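PDB 6Q1I: endoglucanase A from Clostridium longisporum, which hydrolyses internal beta-1,4-glucosidic linkages in cellulose derivatives, lichenan and barley beta-glucan, and also attacks xylan, preferring the longer cellooligosaccharides. Local coordinates for residues P54-A59 with V93-E98; T76-H81 with N86-E91; P238-F241 with S247-V250; S261-L266 with Q308-P313. All coordinates share one frame; numbering follows the deposited sequence. Where two conformers were deposited one is given.

Contact 1: P54-A59 with V93-E98; sequences PVTTKA and VKRVKE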
loop_
_atom_site.group_PDB
_atom_site.type_symbol
_atom_site.label_atom_id
_atom_site.label_comp_id
_atom_site.label_asym_id
_atom_site.label_seq_id
_atom_site.Cartn_x
_atom_site.Cartn_y
_atom_site.Cartn_z
ATOM N N PRO A 54 4.393 18.906 1.789
ATOM C CA PRO A 54 5.161 19.496 2.888
ATOM C C PRO A 54 5.734 18.404 3.783
ATOM O O PRO A 54 5.284 17.264 3.783
ATOM C CB PRO A 54 4.112 20.328 3.636
ATOM C CG PRO A 54 2.833 19.577 3.414
ATOM C CD PRO A 54 2.936 19.023 2.008
ATOM N N VAL A 55 6.749 18.769 4.561
ATOM C CA VAL A 55 7.365 17.793 5.453
ATOM C C VAL A 55 6.331 17.283 6.456
ATOM O O VAL A 55 5.534 18.048 7.016
ATOM C CB VAL A 55 8.625 18.384 6.111
ATOM C CG1 VAL A 55 8.280 19.525 6.998
ATOM C CG2 VAL A 55 9.397 17.312 6.875
ATOM N N THR A 56 6.322 15.968 6.667
ATOM C CA THR A 56 5.300 15.342 7.499
ATOM C C THR A 56 5.501 15.703 8.964
ATOM O O THR A 56 6.626 15.689 9.470
ATOM C CB THR A 56 5.369 13.817 7.338
ATOM O OG1 THR A 56 5.348 13.467 5.944
ATOM C CG2 THR A 56 4.196 13.138 8.014
ATOM N N THR A 57 4.401 16.003 9.657
ATOM C CA THR A 57 4.437 16.293 11.086
ATOM C C THR A 57 3.552 15.307 11.844
ATOM O O THR A 57 2.649 14.677 11.281
ATOM C CB THR A 57 3.934 17.704 11.385
ATOM O OG1 THR A 57 2.561 17.751 11.025
ATOM C CG2 THR A 57 4.738 18.754 10.624
ATOM N N LYS A 58 3.806 15.180 13.143
ATOM C CA LYS A 58 2.952 14.324 13.951
ATOM C C LYS A 58 1.519 14.839 13.970
ATOM O O LYS A 58 0.574 14.045 14.043
ATOM C CB LYS A 58 3.509 14.154 15.364
ATOM C CG LYS A 58 2.755 13.082 16.145
ATOM C CD LYS A 58 3.424 12.709 17.449
ATOM C CE LYS A 58 2.662 11.613 18.184
ATOM N NZ LYS A 58 1.321 12.058 18.645
ATOM N N ALA A 59 1.332 16.158 13.889
ATOM C CA ALA A 59 -0.020 16.708 13.876
ATOM C C ALA A 59 -0.833 16.189 12.694
ATOM O O ALA A 59 -2.049 16.007 12.816
ATOM C CB ALA A 59 0.034 18.235 13.871
ATOM N N VAL A 93 17.079 6.203 6.964
ATOM C CA VAL A 93 16.445 5.264 7.883
ATOM C C VAL A 93 15.897 5.998 9.100
ATOM O O VAL A 93 14.789 5.714 9.566
ATOM C CB VAL A 93 17.432 4.150 8.277
ATOM C CG1 VAL A 93 16.825 3.239 9.340
ATOM C CG2 VAL A 93 17.836 3.355 7.055
ATOM N N LYS A 94 16.668 6.946 9.640
ATOM C CA LYS A 94 16.224 7.691 10.816
ATOM C C LYS A 94 14.941 8.477 10.539
ATOM O O LYS A 94 14.058 8.561 11.404
ATOM C CB LYS A 94 17.348 8.627 11.267
ATOM C CG LYS A 94 17.086 9.411 12.531
ATOM C CD LYS A 94 18.332 10.182 12.974
ATOM C CE LYS A 94 18.135 10.785 14.359
ATOM N NZ LYS A 94 19.409 10.856 15.121
ATOM N N ARG A 95 14.817 9.065 9.345
ATOM C CA ARG A 95 13.609 9.827 9.030
ATOM C C ARG A 95 12.405 8.908 8.847
ATOM O O ARG A 95 11.314 9.199 9.351
ATOM C CB ARG A 95 13.827 10.695 7.792
ATOM C CG ARG A 95 12.585 11.480 7.369
ATOM C CD ARG A 95 12.123 12.463 8.444
ATOM N NE ARG A 95 10.872 13.098 8.053
ATOM C CZ ARG A 95 10.006 13.654 8.888
ATOM N NH1 ARG A 95 10.255 13.715 10.192
ATOM N NH2 ARG A 95 8.877 14.148 8.399
ATOM N N VAL A 96 12.578 7.793 8.135
ATOM C CA VAL A 96 11.490 6.828 8.009
ATOM C C VAL A 96 11.036 6.378 9.394
ATOM O O VAL A 96 9.838 6.324 9.687
ATOM C CB VAL A 96 11.904 5.636 7.128
ATOM C CG1 VAL A 96 10.786 4.609 7.075
ATOM C CG2 VAL A 96 12.282 6.076 5.698
ATOM N N LYS A 97 12.001 6.072 10.272
ATOM C CA LYS A 97 11.670 5.628 11.622
ATOM C C LYS A 97 10.888 6.688 12.390
ATOM O O LYS A 97 9.964 6.358 13.139
ATOM C CB LYS A 97 12.948 5.247 12.372
ATOM C CG LYS A 97 12.708 4.799 13.792
ATOM C CD LYS A 97 13.940 4.191 14.428
ATOM C CE LYS A 97 14.140 2.757 13.957
ATOM N NZ LYS A 97 15.223 2.064 14.718
ATOM N N GLU A 98 11.254 7.965 12.248
ATOM C CA GLU A 98 10.521 9.007 12.960
ATOM C C GLU A 98 9.062 9.067 12.509
ATOM O O GLU A 98 8.153 9.224 13.337
ATOM C CB GLU A 98 11.221 10.359 12.798
ATOM C CG GLU A 98 10.560 11.520 13.576
ATOM C CD GLU A 98 10.864 11.560 15.086
ATOM O OE1 GLU A 98 11.520 10.649 15.619
ATOM O OE2 GLU A 98 10.433 12.529 15.752
HETATM O O HOH W 1 8.766 16.261 11.199
#
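R95 reaches out from helix 90-105 to the chain that leads into helix 58-67, and nearly all of the contact passes through its one long side chain. Followed in sequence, the segment 93-98 is a regular helix: the bonds from K97 N to V93 O and from E98 N to K94 O run past R95 as ordinary helical bonds. From that support the arginine leaves with CG anti to the backbone N (chi1 178°), then bends at chi2 (62°), a shape that carries the guanidinium across to V55 and T56. There NH2 donates to T56 O at 2.9 Å, with an N-H...O angle of 155°. The carbonyl oxygen lies in the guanidinium plane, while the donor is tilted moderately from the plane of the carbonyl. A water closes a small ring beside this bond, giving a hydrogen to T56 O at 2.8 Å and taking one from R95 NH1 at 3.1 Å, which leaves the carbonyl with two donors. The V55 side chain crosses that of R95 at about a right angle, and its CG2 approaches obliquely, 3.6 Å from R95 NH2. The T56 methine comes close as well, CB to R95 NH2 being 3.7 Å. E48 ties the two sides together from helix 44-48, since its carboxylate forms a salt bridge with R95 NE and a hydrogen bond with T56 OG1. Here an arginine of one outer helix holds the loop that leads into helix 58-67, in the (beta/alpha)8 barrel that forms the family 5 catalytic domain of this longer enzyme.

Contact 2: T76-H81 with N86-E91; sequences TTWGEH and NKLNEE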
loop_
_atom_site.group_PDB
_atom_site.type_symbol
_atom_site.label_atom_id
_atom_site.label_comp_id
_atom_site.label_asym_id
_atom_site.label_seq_id
_atom_site.Cartn_x
_atom_site.Cartn_y
_atom_site.Cartn_z
ATOM N N THR A 76 7.243 3.734 0.933
ATOM C CA THR A 76 8.618 4.205 1.060
ATOM C C THR A 76 9.442 3.676 -0.101
ATOM O O THR A 76 9.466 2.465 -0.346
ATOM C CB THR A 76 9.224 3.755 2.396
ATOM O OG1 THR A 76 8.411 4.231 3.475
ATOM C CG2 THR A 76 10.623 4.308 2.575
ATOM N N THR A 77 10.098 4.584 -0.825
ATOM C CA THR A 77 10.979 4.230 -1.940
ATOM C C THR A 77 12.419 4.295 -1.450
ATOM O O THR A 77 12.858 5.332 -0.936
ATOM C CB THR A 77 10.727 5.145 -3.137
ATOM O OG1 THR A 77 9.390 4.912 -3.605
ATOM C CG2 THR A 77 11.733 4.886 -4.266
ATOM N N TRP A 78 13.139 3.174 -1.560
ATOM C CA TRP A 78 14.425 3.004 -0.894
ATOM C C TRP A 78 15.631 3.038 -1.823
ATOM O O TRP A 78 16.733 3.358 -1.367
ATOM C CB TRP A 78 14.467 1.671 -0.133
ATOM C CG TRP A 78 13.409 1.469 0.903
ATOM C CD1 TRP A 78 12.165 0.964 0.691
ATOM C CD2 TRP A 78 13.496 1.729 2.314
ATOM N NE1 TRP A 78 11.474 0.894 1.868
ATOM C CE2 TRP A 78 12.261 1.372 2.881
ATOM C CE3 TRP A 78 14.489 2.246 3.148
ATOM C CZ2 TRP A 78 11.997 1.499 4.241
ATOM C CZ3 TRP A 78 14.225 2.364 4.496
ATOM C CH2 TRP A 78 12.993 2.001 5.030
ATOM N N GLY A 79 15.466 2.685 -3.099
ATOM C CA GLY A 79 16.628 2.422 -3.938
ATOM C C GLY A 79 17.584 3.597 -4.059
ATOM O O GLY A 79 18.803 3.410 -4.112
ATOM N N GLU A 80 17.049 4.821 -4.134
ATOM C CA GLU A 80 17.862 6.026 -4.259
ATOM C C GLU A 80 18.687 6.310 -3.014
ATOM O O GLU A 80 19.515 7.228 -3.036
ATOM C CB GLU A 80 16.951 7.218 -4.561
ATOM C CG GLU A 80 16.412 7.274 -5.985
ATOM C CD GLU A 80 15.309 6.270 -6.288
ATOM O OE1 GLU A 80 14.611 5.811 -5.356
ATOM O OE2 GLU A 80 15.118 5.974 -7.484
ATOM N N HIS A 81 18.463 5.566 -1.934
ATOM C CA HIS A 81 19.134 5.772 -0.657
ATOM C C HIS A 81 20.193 4.719 -0.390
ATOM O O HIS A 81 20.782 4.715 0.693
ATOM C CB HIS A 81 18.084 5.820 0.457
ATOM C CG HIS A 81 16.998 6.802 0.172
ATOM N ND1 HIS A 81 17.197 8.160 0.257
ATOM C CD2 HIS A 81 15.738 6.633 -0.289
ATOM C CE1 HIS A 81 16.095 8.787 -0.109
ATOM N NE2 HIS A 81 15.195 7.883 -0.450
ATOM N N ASN A 86 25.241 -1.117 -1.581
ATOM C CA ASN A 86 23.882 -1.443 -1.159
ATOM C C ASN A 86 23.665 -1.240 0.337
ATOM O O ASN A 86 22.820 -1.904 0.937
ATOM C CB ASN A 86 23.464 -2.849 -1.598
ATOM C CG ASN A 86 23.216 -2.935 -3.090
ATOM O OD1 ASN A 86 22.755 -1.978 -3.713
ATOM N ND2 ASN A 86 23.508 -4.091 -3.669
ATOM N N LYS A 87 24.389 -0.299 0.947
ATOM C CA LYS A 87 24.119 0.101 2.325
ATOM C C LYS A 87 23.185 1.309 2.323
ATOM O O LYS A 87 23.415 2.282 1.595
ATOM C CB LYS A 87 25.408 0.442 3.080
ATOM C CG LYS A 87 25.175 0.757 4.564
ATOM C CD LYS A 87 26.467 0.883 5.360
ATOM C CE LYS A 87 27.013 2.296 5.331
ATOM N NZ LYS A 87 28.395 2.376 5.912
ATOM N N LEU A 88 22.135 1.245 3.140
ATOM C CA LEU A 88 21.199 2.356 3.246
ATOM C C LEU A 88 21.826 3.530 3.974
ATOM O O LEU A 88 22.520 3.366 4.979
ATOM C CB LEU A 88 19.957 1.955 4.038
ATOM C CG LEU A 88 18.887 1.175 3.278
ATOM C CD1 LEU A 88 17.805 0.681 4.243
ATOM C CD2 LEU A 88 18.263 2.006 2.173
ATOM N N ASN A 89 21.537 4.722 3.481
ATOM C CA ASN A 89 21.914 5.936 4.185
ATOM C C ASN A 89 21.211 5.998 5.537
ATOM O O ASN A 89 19.998 5.799 5.636
ATOM C CB ASN A 89 21.536 7.137 3.335
ATOM C CG ASN A 89 21.817 8.438 4.026
ATOM O OD1 ASN A 89 20.982 8.952 4.758
ATOM N ND2 ASN A 89 23.003 8.979 3.805
ATOM N N GLU A 90 21.978 6.308 6.577
ATOM C CA GLU A 90 21.451 6.221 7.932
ATOM C C GLU A 90 20.488 7.351 8.254
ATOM O O GLU A 90 19.546 7.155 9.029
ATOM C CB GLU A 90 22.599 6.218 8.932
ATOM C CG GLU A 90 23.246 4.859 9.037
ATOM C CD GLU A 90 24.654 4.936 9.554
ATOM O OE1 GLU A 90 24.978 5.944 10.205
ATOM O OE2 GLU A 90 25.434 3.994 9.298
ATOM N N GLU A 91 20.703 8.539 7.690
ATOM C CA GLU A 91 19.752 9.622 7.899
ATOM C C GLU A 91 18.395 9.294 7.283
ATOM O O GLU A 91 17.352 9.641 7.850
ATOM C CB GLU A 91 20.318 10.932 7.367
ATOM C CG GLU A 91 21.413 11.524 8.255
ATOM C CD GLU A 91 20.915 11.915 9.659
ATOM O OE1 GLU A 91 19.799 12.472 9.789
ATOM O OE2 GLU A 91 21.649 11.668 10.641
#
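Two first torsions point the groups of this contact at one another: W78 (chi1 -58°) and L88 (chi1 -81°) each carry CG anti to the carbonyl carbon. In L88 the extended second torsion then spreads the two methyls toward CE3 of the indole. CD1 lies 3.8 Å from W78 CE3, and CD2 touches the same carbon at 3.9 Å, so the leucine straddles one corner of the ring system obliquely. The other end of the indole is fixed by its NE1, which binds N113 O, and T76 CG2 rests on one of its faces near the rim. Beside this apolar patch the backbones come together. N89 N donates to H81 O at 2.9 Å, with an N-H...O angle of 158°. The same oxygen also receives a CA-H...O contact from L88 CA at 3.5 Å, while N89 CB stands 3.7 Å from H81 O. H81 is itself held in its 3-10 turn by the bond from its N to W78 O. N89 is the N-cap of helix 90-105, its side chain turned forward to the amide of W92, so its backbone N-H meets H81 while its side chain serves the helix start. Q141, on helix 128-145, adds a bond to L88 N. Chemically, one carbonyl gathers a strong and a weak donor next to a leucine-tryptophan contact, which satisfies its polarity in a largely buried place and fixes the loop after strand 71-74 against the start of the following helix.

Contact 3: P238-F241 with S247-V250; sequences PYFF and SNSV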
loop_
_atom_site.group_PDB
_atom_site.type_symbol
_atom_site.label_atom_id
_atom_site.label_comp_id
_atom_site.label_asym_id
_atom_site.label_seq_id
_atom_site.Cartn_x
_atom_site.Cartn_y
_atom_site.Cartn_z
ATOM N N PRO A 238 -14.844 1.014 -9.003
ATOM C CA PRO A 238 -14.676 0.511 -10.374
ATOM C C PRO A 238 -13.800 1.491 -11.171
ATOM O O PRO A 238 -13.964 2.705 -11.044
ATOM C CB PRO A 238 -16.108 0.448 -10.900
ATOM C CG PRO A 238 -16.825 1.546 -10.141
ATOM C CD PRO A 238 -16.172 1.621 -8.791
ATOM N N TYR A 239 -12.886 0.942 -11.972
ATOM C CA TYR A 239 -11.816 1.713 -12.606
ATOM C C TYR A 239 -12.314 2.947 -13.358
ATOM O O TYR A 239 -11.736 4.032 -13.233
ATOM C CB TYR A 239 -11.036 0.786 -13.546
ATOM C CG TYR A 239 -10.047 1.507 -14.423
ATOM C CD1 TYR A 239 -8.824 1.906 -13.927
ATOM C CD2 TYR A 239 -10.348 1.804 -15.746
ATOM C CE1 TYR A 239 -7.918 2.582 -14.724
ATOM C CE2 TYR A 239 -9.455 2.476 -16.548
ATOM C CZ TYR A 239 -8.242 2.865 -16.030
ATOM O OH TYR A 239 -7.344 3.536 -16.824
ATOM N N PHE A 240 -13.341 2.800 -14.192
ATOM C CA PHE A 240 -13.738 3.929 -15.031
ATOM C C PHE A 240 -14.276 5.097 -14.211
ATOM O O PHE A 240 -14.148 6.255 -14.629
ATOM C CB PHE A 240 -14.737 3.481 -16.097
ATOM C CG PHE A 240 -14.128 2.611 -17.162
ATOM C CD1 PHE A 240 -13.065 3.067 -17.922
ATOM C CD2 PHE A 240 -14.627 1.346 -17.413
ATOM C CE1 PHE A 240 -12.504 2.278 -18.902
ATOM C CE2 PHE A 240 -14.066 0.552 -18.396
ATOM C CZ PHE A 240 -13.002 1.022 -19.138
ATOM N N PHE A 241 -14.869 4.819 -13.050
ATOM C CA PHE A 241 -15.284 5.874 -12.136
ATOM C C PHE A 241 -14.110 6.383 -11.315
ATOM O O PHE A 241 -13.886 7.594 -11.214
ATOM C CB PHE A 241 -16.368 5.342 -11.191
ATOM C CG PHE A 241 -16.773 6.322 -10.123
ATOM C CD1 PHE A 241 -17.752 7.275 -10.365
ATOM C CD2 PHE A 241 -16.153 6.315 -8.884
ATOM C CE1 PHE A 241 -18.106 8.183 -9.387
ATOM C CE2 PHE A 241 -16.509 7.236 -7.902
ATOM C CZ PHE A 241 -17.486 8.166 -8.156
ATOM N N SER A 247 -11.976 9.122 -22.467
ATOM C CA SER A 247 -13.360 9.243 -22.904
ATOM C C SER A 247 -14.253 8.189 -22.267
ATOM O O SER A 247 -15.480 8.319 -22.324
ATOM C CB SER A 247 -13.438 9.135 -24.431
ATOM O OG SER A 247 -12.960 7.882 -24.886
ATOM N N ASN A 248 -13.668 7.143 -21.679
ATOM C CA ASN A 248 -14.421 6.128 -20.954
ATOM C C ASN A 248 -14.742 6.537 -19.524
ATOM O O ASN A 248 -15.386 5.766 -18.803
ATOM C CB ASN A 248 -13.634 4.816 -20.918
ATOM C CG ASN A 248 -13.558 4.145 -22.274
ATOM O OD1 ASN A 248 -14.470 4.264 -23.092
ATOM N ND2 ASN A 248 -12.469 3.424 -22.513
ATOM N N SER A 249 -14.319 7.724 -19.099
ATOM C CA SER A 249 -14.505 8.140 -17.717
ATOM C C SER A 249 -15.984 8.192 -17.352
ATOM O O SER A 249 -16.818 8.668 -18.127
ATOM C CB SER A 249 -13.882 9.520 -17.508
ATOM O OG SER A 249 -14.287 10.062 -16.270
ATOM N N VAL A 250 -16.290 7.704 -16.150
ATOM C CA VAL A 250 -17.617 7.737 -15.544
ATOM C C VAL A 250 -17.516 8.597 -14.293
ATOM O O VAL A 250 -16.497 8.554 -13.594
ATOM C CB VAL A 250 -18.042 6.294 -15.185
ATOM C CG1 VAL A 250 -19.306 6.284 -14.360
ATOM C CG2 VAL A 250 -18.205 5.457 -16.454
#
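F240 and V250 share the one classical hydrogen bond of this contact, between the short helix 239-242 and the loop that follows it. V250 N donates to F240 O at 3.0 Å and the bond is almost straight, with an N-H...O angle of 174°, although the donor stands above the carbonyl plane, away from the lone pairs. A weaker polar contact runs the other way: F241 CA directs its hydrogen almost straight at V250 O, 3.3 Å away. Together they hold V250 by both its N and its O, against F240 and F241. K290 adds an outside partner, its NZ bonded to V250 O, F241 O and S249 OG.

Among the side chains, the F240 ring lies alongside N248, both pointing the same way, with ring and amide planes 74° apart. N248 CB comes nearest, approaching F240 CE1 obliquely at 3.4 Å, with the amide ND2 farther out at 3.8 Å from the same carbon, and N248 O lies beside F240 CB. V250 touches both phenylalanines lightly, by a different methyl each, its CG2 4.0 Å from F240 CB and its CG1 4.4 Å from F241 CD1. With CG anti to the backbone N (chi1 175°), F241 instead directs its ring inward, onto helix 293-309 and W253.

Backbone polar contacts and one lysine thus hold the turn together, while F240, N248 and V250 pack on its exposed side and, of the touching residues, F241 alone is buried.

Contact 4: S261-L266 with Q308-P313; sequences SLDVEL and QKRGIP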
loop_
_atom_site.group_PDB
_atom_site.type_symbol
_atom_site.label_atom_id
_atom_site.label_comp_id
_atom_site.label_asym_id
_atom_site.label_seq_id
_atom_site.Cartn_x
_atom_site.Cartn_y
_atom_site.Cartn_z
ATOM N N SER A 261 -21.541 -5.389 -8.554
ATOM C CA SER A 261 -20.226 -5.587 -9.145
ATOM C C SER A 261 -19.136 -5.494 -8.092
ATOM O O SER A 261 -18.194 -6.301 -8.087
ATOM C CB SER A 261 -19.993 -4.550 -10.242
ATOM O OG SER A 261 -20.912 -4.727 -11.295
ATOM N N LEU A 262 -19.235 -4.511 -7.196
ATOM C CA LEU A 262 -18.217 -4.384 -6.162
ATOM C C LEU A 262 -18.281 -5.554 -5.191
ATOM O O LEU A 262 -17.242 -6.073 -4.765
ATOM C CB LEU A 262 -18.344 -3.036 -5.453
ATOM C CG LEU A 262 -17.251 -2.683 -4.444
ATOM C CD1 LEU A 262 -15.864 -2.746 -5.061
ATOM C CD2 LEU A 262 -17.506 -1.304 -3.866
ATOM N N ASP A 263 -19.489 -5.993 -4.839
ATOM C CA ASP A 263 -19.630 -7.137 -3.943
ATOM C C ASP A 263 -18.973 -8.386 -4.531
ATOM O O ASP A 263 -18.269 -9.116 -3.827
ATOM C CB ASP A 263 -21.110 -7.404 -3.646
ATOM C CG ASP A 263 -21.725 -6.372 -2.715
ATOM O OD1 ASP A 263 -20.990 -5.730 -1.937
ATOM O OD2 ASP A 263 -22.960 -6.222 -2.747
ATOM N N VAL A 264 -19.207 -8.659 -5.821
ATOM C CA VAL A 264 -18.613 -9.844 -6.444
ATOM C C VAL A 264 -17.093 -9.734 -6.476
ATOM O O VAL A 264 -16.375 -10.719 -6.259
ATOM C CB VAL A 264 -19.217 -10.063 -7.845
ATOM C CG1 VAL A 264 -18.431 -11.110 -8.619
ATOM C CG2 VAL A 264 -20.683 -10.477 -7.719
ATOM N N GLU A 265 -16.579 -8.536 -6.755
ATOM C CA GLU A 265 -15.132 -8.326 -6.762
ATOM C C GLU A 265 -14.533 -8.594 -5.382
ATOM O O GLU A 265 -13.532 -9.315 -5.251
ATOM C CB GLU A 265 -14.841 -6.897 -7.227
ATOM C CG GLU A 265 -13.375 -6.510 -7.184
ATOM C CD GLU A 265 -13.117 -5.087 -7.659
ATOM O OE1 GLU A 265 -14.040 -4.459 -8.226
ATOM O OE2 GLU A 265 -11.997 -4.584 -7.435
ATOM N N LEU A 266 -15.135 -8.028 -4.335
ATOM C CA LEU A 266 -14.604 -8.226 -2.989
ATOM C C LEU A 266 -14.726 -9.682 -2.551
ATOM O O LEU A 266 -13.833 -10.202 -1.873
ATOM C CB LEU A 266 -15.298 -7.279 -2.009
ATOM C CG LEU A 266 -15.015 -5.793 -2.246
ATOM C CD1 LEU A 266 -15.945 -4.928 -1.398
ATOM C CD2 LEU A 266 -13.540 -5.469 -1.954
ATOM N N GLN A 308 -15.180 -4.434 5.022
ATOM C CA GLN A 308 -15.100 -4.759 6.442
ATOM C C GLN A 308 -16.045 -5.895 6.828
ATOM O O GLN A 308 -15.702 -6.705 7.699
ATOM C CB GLN A 308 -15.319 -3.492 7.263
ATOM C CG GLN A 308 -14.096 -2.582 7.255
ATOM C CD GLN A 308 -12.977 -3.186 8.063
ATOM O OE1 GLN A 308 -12.990 -3.120 9.290
ATOM N NE2 GLN A 308 -12.031 -3.831 7.387
ATOM N N LYS A 309 -17.224 -5.990 6.205
ATOM C CA LYS A 309 -18.110 -7.132 6.436
ATOM C C LYS A 309 -17.430 -8.445 6.085
ATOM O O LYS A 309 -17.783 -9.497 6.629
ATOM C CB LYS A 309 -19.377 -6.997 5.586
ATOM C CG LYS A 309 -20.424 -6.053 6.152
ATOM C CD LYS A 309 -21.668 -5.993 5.263
ATOM C CE LYS A 309 -22.772 -5.147 5.885
ATOM N NZ LYS A 309 -23.895 -4.892 4.938
ATOM N N ARG A 310 -16.478 -8.403 5.158
ATOM C CA ARG A 310 -15.723 -9.563 4.713
ATOM C C ARG A 310 -14.392 -9.719 5.438
ATOM O O ARG A 310 -13.631 -10.637 5.112
ATOM C CB ARG A 310 -15.488 -9.460 3.200
ATOM C CG ARG A 310 -16.766 -9.624 2.386
ATOM C CD ARG A 310 -16.622 -9.092 0.962
ATOM N NE ARG A 310 -17.791 -9.409 0.154
ATOM C CZ ARG A 310 -18.940 -8.737 0.180
ATOM N NH1 ARG A 310 -19.096 -7.679 0.970
ATOM N NH2 ARG A 310 -19.946 -9.133 -0.587
ATOM N N GLY A 311 -14.089 -8.845 6.400
ATOM C CA GLY A 311 -12.824 -8.912 7.110
ATOM C C GLY A 311 -11.635 -8.424 6.316
ATOM O O GLY A 311 -10.507 -8.853 6.591
ATOM N N ILE A 312 -11.854 -7.554 5.330
ATOM C CA ILE A 312 -10.810 -7.031 4.459
ATOM C C ILE A 312 -10.536 -5.578 4.849
ATOM O O ILE A 312 -11.383 -4.705 4.607
ATOM C CB ILE A 312 -11.202 -7.120 2.977
ATOM C CG1 ILE A 312 -11.549 -8.559 2.587
ATOM C CG2 ILE A 312 -10.071 -6.556 2.107
ATOM C CD1 ILE A 312 -12.091 -8.701 1.178
ATOM N N PRO A 313 -9.370 -5.264 5.409
ATOM C CA PRO A 313 -8.980 -3.858 5.575
ATOM C C PRO A 313 -8.772 -3.183 4.224
ATOM O O PRO A 313 -8.315 -3.807 3.262
ATOM C CB PRO A 313 -7.653 -3.948 6.341
ATOM C CG PRO A 313 -7.618 -5.311 6.931
ATOM C CD PRO A 313 -8.390 -6.186 6.001
HETATM O O HOH W 2 -21.514 -6.000 0.715
#
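The helix that ends at the Schellman motif of G311 leads, through R310 and I312, into strand 314-318 of the barrel, and this turn rests against helix 256-275. R310 carries most of the contact. Its chain runs extended from CG to NE along the flank of L266, whose CB meets R310 CD at 3.7 Å. Beyond that, the side chains of D263 and R310 cross at about a right angle, yet their carboxylate and guanidinium planes are only 14° apart. The salt bridge is long, D263 OD1 to R310 NH2 being 3.8 Å, and purely electrostatic, because the oxygen sits well out of the guanidinium plane. A water in that plane mediates instead, donating to D263 OD1 at 2.7 Å and accepting from R310 NH1 at 3.0 Å. Stronger partners lie nearby: R310 NE pairs with D267, and D263 OD2 with Y302 OH. On the buried side, I312 CD1 packs 3.8 Å from L266 O, and both residues also touch I282 of strand 280-285. Helix 256-275, the end of helix 293-309 and the adjoining strand are thereby joined in the alpha/beta layering of a TIM barrel.

In the fold
Contacts 1 and 2 share helix 90-105 and touch each other, V93 packing on L88 and V96 on T76 and W78, with contact 2 nested in the chain loop that contact 1 closes. Contact 4 lies across the chain's centre from both, about 17 Å from contact 2 by nearest atoms; contact 3 is its neighbour, on the helix that precedes helix 256-275. Contact 2 is buried and contact 3 lies at the surface, yet both join nearby parts of the chain through a backbone bond. Contacts 1 and 4 are partly buried and join parts of the chain more than 30 residues apart through an arginine with a water, one gripping a carbonyl, the other facing a carboxylate.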